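Local coordinates for protein beta-lactamase (Sphaerobacter thermophilus, PDB 4EWF) that probably hydrolyses the amide bond of beta-lactams to give substituted beta-amino acids, as a member of the class A beta-lactamase family, at residues Thr53-Leu58 / Tyr107-Ile112; Ala61-Val66 / Thr186-Met191. One frame throughout, in Å; residues are numbered along the deposited sequence.

In the fold
Both contacts use helix 55-67 of the helical part of this class A beta-lactamase, and their centres lie about 11 Å apart. Interaction 1 sets 53-58, a short 3-10 segment running into the helix, against the end of helix 102-111; interaction 2 sets its later turns, 61-66, against helix 182-192. Along the chain the segments alternate, in the order 53-58, 61-66, 107-112, 186-191, so the two contacts cross in sequence. They also touch directly: I110 CG2 packs 3.5 Å from M191 O. Helix 55-67 thus carries K55 of the probable SxxK motif at its start; interaction 1 is centred about 7 Å from the chain centre, interaction 2 about 14 Å.

Interaction 1 of 2, residues Thr53-Leu58 / Tyr107-Ile112; sequences TVKIPL and YLTISI
K55 lies across T109 where helix 55-67 begins beside the end of helix 102-111, the nearest pair of CA atoms being those of K55 and I110 at 7.0 Å. The sequence fits the SxxK motif of class A beta-lactamases, with S52 and K55 as its probable serine and lysine. Just ahead of the lysine, T53 and V54 form a 3-10 turn, and the bond from I56 N to T53 O spans 3.0 Å; Y167 of helix 164-175 and strand 223-232 cover other sides of this segment. K55 then points at helix 102-111, its chain fully extended beyond CG (chi2 174°, chi3 -176°). The methylenes cross the T109 methyl obliquely: CD is 3.7 Å from T109 CG2, and CB of the same lysine is 3.8 Å from it. Stretching past this methyl, the lysine takes NZ to S113 OG and N115 OD1, both hydrogen-bonded, with S52 OG as a weak third partner. A sulfate ion lies about 6 Å from the side chain; it probably comes from the crystallisation liquor, though such ions often mark pockets. T109 turns its hydroxyl back into its own helix, to L105 O, so its methyl is what meets the lysine. I110 fills in beside the lysine backbone, its CD1 coming within 3.9 Å of K55 O.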
# COMPACT_ATOMS: atom_id res chain seq x y z
N THR A 53 2.90 -3.51 2.10
CA THR A 53 1.60 -2.86 1.96
C THR A 53 0.90 -2.80 3.31
O THR A 53 0.05 -1.95 3.54
CB THR A 53 0.67 -3.55 0.93
OG1 THR A 53 0.36 -4.88 1.38
CG2 THR A 53 1.33 -3.60 -0.43
N VAL A 54 1.29 -3.69 4.21
CA VAL A 54 0.67 -3.74 5.54
C VAL A 54 0.99 -2.49 6.38
O VAL A 54 0.43 -2.27 7.45
CB VAL A 54 1.06 -5.05 6.29
CG1 VAL A 54 2.50 -5.01 6.74
CG2 VAL A 54 0.08 -5.32 7.46
N LYS A 55 1.88 -1.65 5.87
CA LYS A 55 2.15 -0.39 6.55
C LYS A 55 0.96 0.57 6.46
O LYS A 55 0.91 1.56 7.19
CB LYS A 55 3.45 0.22 6.03
CG LYS A 55 4.63 -0.70 6.31
CD LYS A 55 5.95 -0.23 5.69
CE LYS A 55 7.04 -1.28 5.95
NZ LYS A 55 8.37 -0.83 5.45
N ILE A 56 -0.01 0.26 5.60
CA ILE A 56 -1.20 1.09 5.50
C ILE A 56 -2.06 0.97 6.76
O ILE A 56 -2.30 1.96 7.44
CB ILE A 56 -2.03 0.78 4.24
CG1 ILE A 56 -1.31 1.29 2.98
CG2 ILE A 56 -3.45 1.39 4.35
CD1 ILE A 56 -1.96 0.80 1.67
N PRO A 57 -2.53 -0.24 7.08
CA PRO A 57 -3.31 -0.34 8.31
C PRO A 57 -2.50 0.04 9.55
O PRO A 57 -3.09 0.48 10.52
CB PRO A 57 -3.74 -1.82 8.36
CG PRO A 57 -2.81 -2.52 7.43
CD PRO A 57 -2.47 -1.52 6.35
N LEU A 58 -1.18 -0.13 9.53
CA LEU A 58 -0.35 0.32 10.66
C LEU A 58 -0.47 1.84 10.83
O LEU A 58 -0.67 2.35 11.94
CB LEU A 58 1.12 -0.08 10.43
CG LEU A 58 2.16 0.55 11.40
CD1 LEU A 58 1.90 0.17 12.85
CD2 LEU A 58 3.57 0.16 10.98
N TYR A 107 6.14 9.22 8.14
CA TYR A 107 6.63 9.64 6.83
C TYR A 107 7.66 8.68 6.23
O TYR A 107 7.54 8.28 5.07
CB TYR A 107 7.19 11.07 6.86
CG TYR A 107 7.92 11.35 5.57
CD1 TYR A 107 7.21 11.62 4.40
CD2 TYR A 107 9.31 11.30 5.50
CE1 TYR A 107 7.86 11.84 3.20
CE2 TYR A 107 9.97 11.51 4.31
CZ TYR A 107 9.24 11.77 3.17
OH TYR A 107 9.89 11.99 1.99
N LEU A 108 8.67 8.30 7.02
CA LEU A 108 9.68 7.34 6.57
C LEU A 108 9.08 5.97 6.27
O LEU A 108 9.44 5.31 5.29
CB LEU A 108 10.82 7.23 7.60
CG LEU A 108 11.61 8.52 7.80
CD1 LEU A 108 12.55 8.36 8.98
CD2 LEU A 108 12.39 8.89 6.54
N THR A 109 8.14 5.55 7.11
CA THR A 109 7.43 4.29 6.91
C THR A 109 6.73 4.22 5.53
O THR A 109 6.86 3.24 4.79
CB THR A 109 6.42 4.04 8.05
OG1 THR A 109 7.13 3.77 9.27
CG2 THR A 109 5.51 2.85 7.74
N ILE A 110 6.02 5.29 5.18
CA ILE A 110 5.21 5.33 3.96
C ILE A 110 6.01 5.70 2.70
O ILE A 110 5.89 5.03 1.68
CB ILE A 110 4.01 6.31 4.14
CG1 ILE A 110 3.11 5.84 5.28
CG2 ILE A 110 3.22 6.45 2.86
CD1 ILE A 110 2.55 4.41 5.09
N SER A 111 6.81 6.75 2.78
CA SER A 111 7.48 7.29 1.59
C SER A 111 8.52 6.35 1.00
O SER A 111 8.60 6.19 -0.23
CB SER A 111 8.14 8.65 1.90
OG SER A 111 9.19 8.49 2.83
N ILE A 112 9.33 5.75 1.86
CA ILE A 112 10.41 4.89 1.39
C ILE A 112 10.40 3.51 2.05
O ILE A 112 11.36 2.74 1.92
CB ILE A 112 11.80 5.54 1.62
CG1 ILE A 112 12.12 5.64 3.12
CG2 ILE A 112 11.86 6.92 1.00
CD1 ILE A 112 13.61 5.83 3.40

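Interaction 2 of 2, residues Ala61-Val66 / Thr186-Met191; sequences AVYRAV and TAMLAM
Y63 reaches from helix 55-67 toward helix 182-192 and touches A187, M188 and M191 with different parts of its side chain. M188, a selenomethionine, lies over one ring face: its CG sits 3.8 Å from the centroid of the Y63 ring and 23° off the normal, a CH-pi contact displaced toward the rim, on the CD2 side. Its selenium extends the contact as a Met-aromatic interaction, SE lying 4.6 Å from the same centroid but 44° off the normal, an oblique approach. M188 and Y63 run past each other in opposite directions, so SE and CE of M188 both lie 4.1 Å from Y63 CB. Obliquely, toward the CE1 side of the ring but on the same side of its plane as M188 CG, A187 CB lies 3.9 Å from Y63 CE1. Beyond the ring, the hydroxyl of Y63 meets the selenomethionine M191, whose CE is 3.6 Å from Y63 OH.

The ring of Y63 bridges much of the separation between the helices. The axes of the two short helical segments approach to 11.2 Å and run roughly antiparallel, at 147° between directions, with Y63 and M188 the nearest pair by CA. Further out, M59 of helix 55-67 touches both selenomethionines, L174 of helix 164-175 packs on M188, and V106 of helix 102-111 lies against Y63. With no hydrogen bond or salt bridge between the two segments, the contact is probably held by dispersion and by the CH-pi approach of M188 CG, with the selenium, in place of the natural sulfur, set obliquely to the ring.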
# COMPACT_ATOMS: atom_id res chain seq x y z
N ALA A 61 -3.68 2.73 12.40
CA ALA A 61 -3.68 2.50 13.84
C ALA A 61 -3.04 3.68 14.56
O ALA A 61 -3.51 4.11 15.61
CB ALA A 61 -2.97 1.20 14.20
N VAL A 62 -1.96 4.19 13.98
CA VAL A 62 -1.28 5.35 14.54
C VAL A 62 -2.20 6.58 14.60
O VAL A 62 -2.35 7.20 15.66
CB VAL A 62 0.00 5.69 13.75
CG1 VAL A 62 0.58 7.01 14.23
CG2 VAL A 62 1.02 4.56 13.90
N TYR A 63 -2.83 6.94 13.49
CA TYR A 63 -3.69 8.12 13.49
C TYR A 63 -4.92 7.96 14.40
O TYR A 63 -5.40 8.95 14.97
CB TYR A 63 -4.09 8.55 12.07
CG TYR A 63 -2.97 9.27 11.36
CD1 TYR A 63 -2.91 10.66 11.33
CD2 TYR A 63 -1.93 8.56 10.76
CE1 TYR A 63 -1.88 11.33 10.70
CE2 TYR A 63 -0.89 9.22 10.12
CZ TYR A 63 -0.87 10.61 10.09
OH TYR A 63 0.17 11.27 9.47
N ARG A 64 -5.42 6.74 14.55
CA ARG A 64 -6.53 6.50 15.48
C ARG A 64 -6.09 6.76 16.91
O ARG A 64 -6.85 7.28 17.72
CB ARG A 64 -7.06 5.07 15.36
CG ARG A 64 -7.81 4.79 14.07
CD ARG A 64 -8.66 3.55 14.21
NE ARG A 64 -9.36 3.25 12.96
CZ ARG A 64 -10.04 2.13 12.73
NH1 ARG A 64 -10.11 1.19 13.67
NH2 ARG A 64 -10.64 1.94 11.56
N ALA A 65 -4.84 6.41 17.21
CA ALA A 65 -4.26 6.71 18.52
C ALA A 65 -4.17 8.22 18.73
O ALA A 65 -4.45 8.72 19.83
CB ALA A 65 -2.86 6.07 18.64
N VAL A 66 -3.78 8.93 17.68
CA VAL A 66 -3.73 10.39 17.73
C VAL A 66 -5.14 10.96 17.91
O VAL A 66 -5.34 11.87 18.71
CB VAL A 66 -3.08 10.99 16.46
CG1 VAL A 66 -3.15 12.52 16.49
CG2 VAL A 66 -1.64 10.53 16.33
N THR A 186 -7.56 12.68 5.73
CA THR A 186 -6.94 13.65 4.84
C THR A 186 -5.41 13.65 4.99
O THR A 186 -4.70 13.65 4.00
CB THR A 186 -7.50 15.04 5.08
OG1 THR A 186 -8.91 15.01 4.84
CG2 THR A 186 -6.84 16.05 4.15
N ALA A 187 -4.92 13.63 6.22
CA ALA A 187 -3.47 13.56 6.44
C ALA A 187 -2.84 12.26 5.93
O ALA A 187 -1.69 12.25 5.48
CB ALA A 187 -3.13 13.76 7.92
N MSE A 188 -3.58 11.16 6.03
CA MSE A 188 -3.02 9.88 5.60
C MSE A 188 -2.94 9.79 4.08
O MSE A 188 -1.97 9.24 3.54
CB MSE A 188 -3.80 8.70 6.19
CG MSE A 188 -3.47 8.46 7.64
SE MSE A 188 -4.36 6.89 8.35
CE MSE A 188 -6.11 7.63 8.65
N LEU A 189 -3.93 10.34 3.40
CA LEU A 189 -3.93 10.37 1.94
C LEU A 189 -2.78 11.24 1.44
O LEU A 189 -2.13 10.91 0.43
CB LEU A 189 -5.27 10.90 1.42
CG LEU A 189 -6.45 9.93 1.57
CD1 LEU A 189 -7.78 10.65 1.32
CD2 LEU A 189 -6.29 8.73 0.65
N ALA A 190 -2.54 12.35 2.12
CA ALA A 190 -1.37 13.16 1.82
C ALA A 190 -0.04 12.40 2.05
O ALA A 190 0.93 12.62 1.33
CB ALA A 190 -1.40 14.48 2.62
N MSE A 191 0.01 11.51 3.05
CA MSE A 191 1.21 10.69 3.24
C MSE A 191 1.42 9.75 2.04
O MSE A 191 2.52 9.64 1.51
CB MSE A 191 1.12 9.83 4.51
CG MSE A 191 1.40 10.57 5.79
SE MSE A 191 3.27 11.20 5.88
CE MSE A 191 3.13 12.19 7.57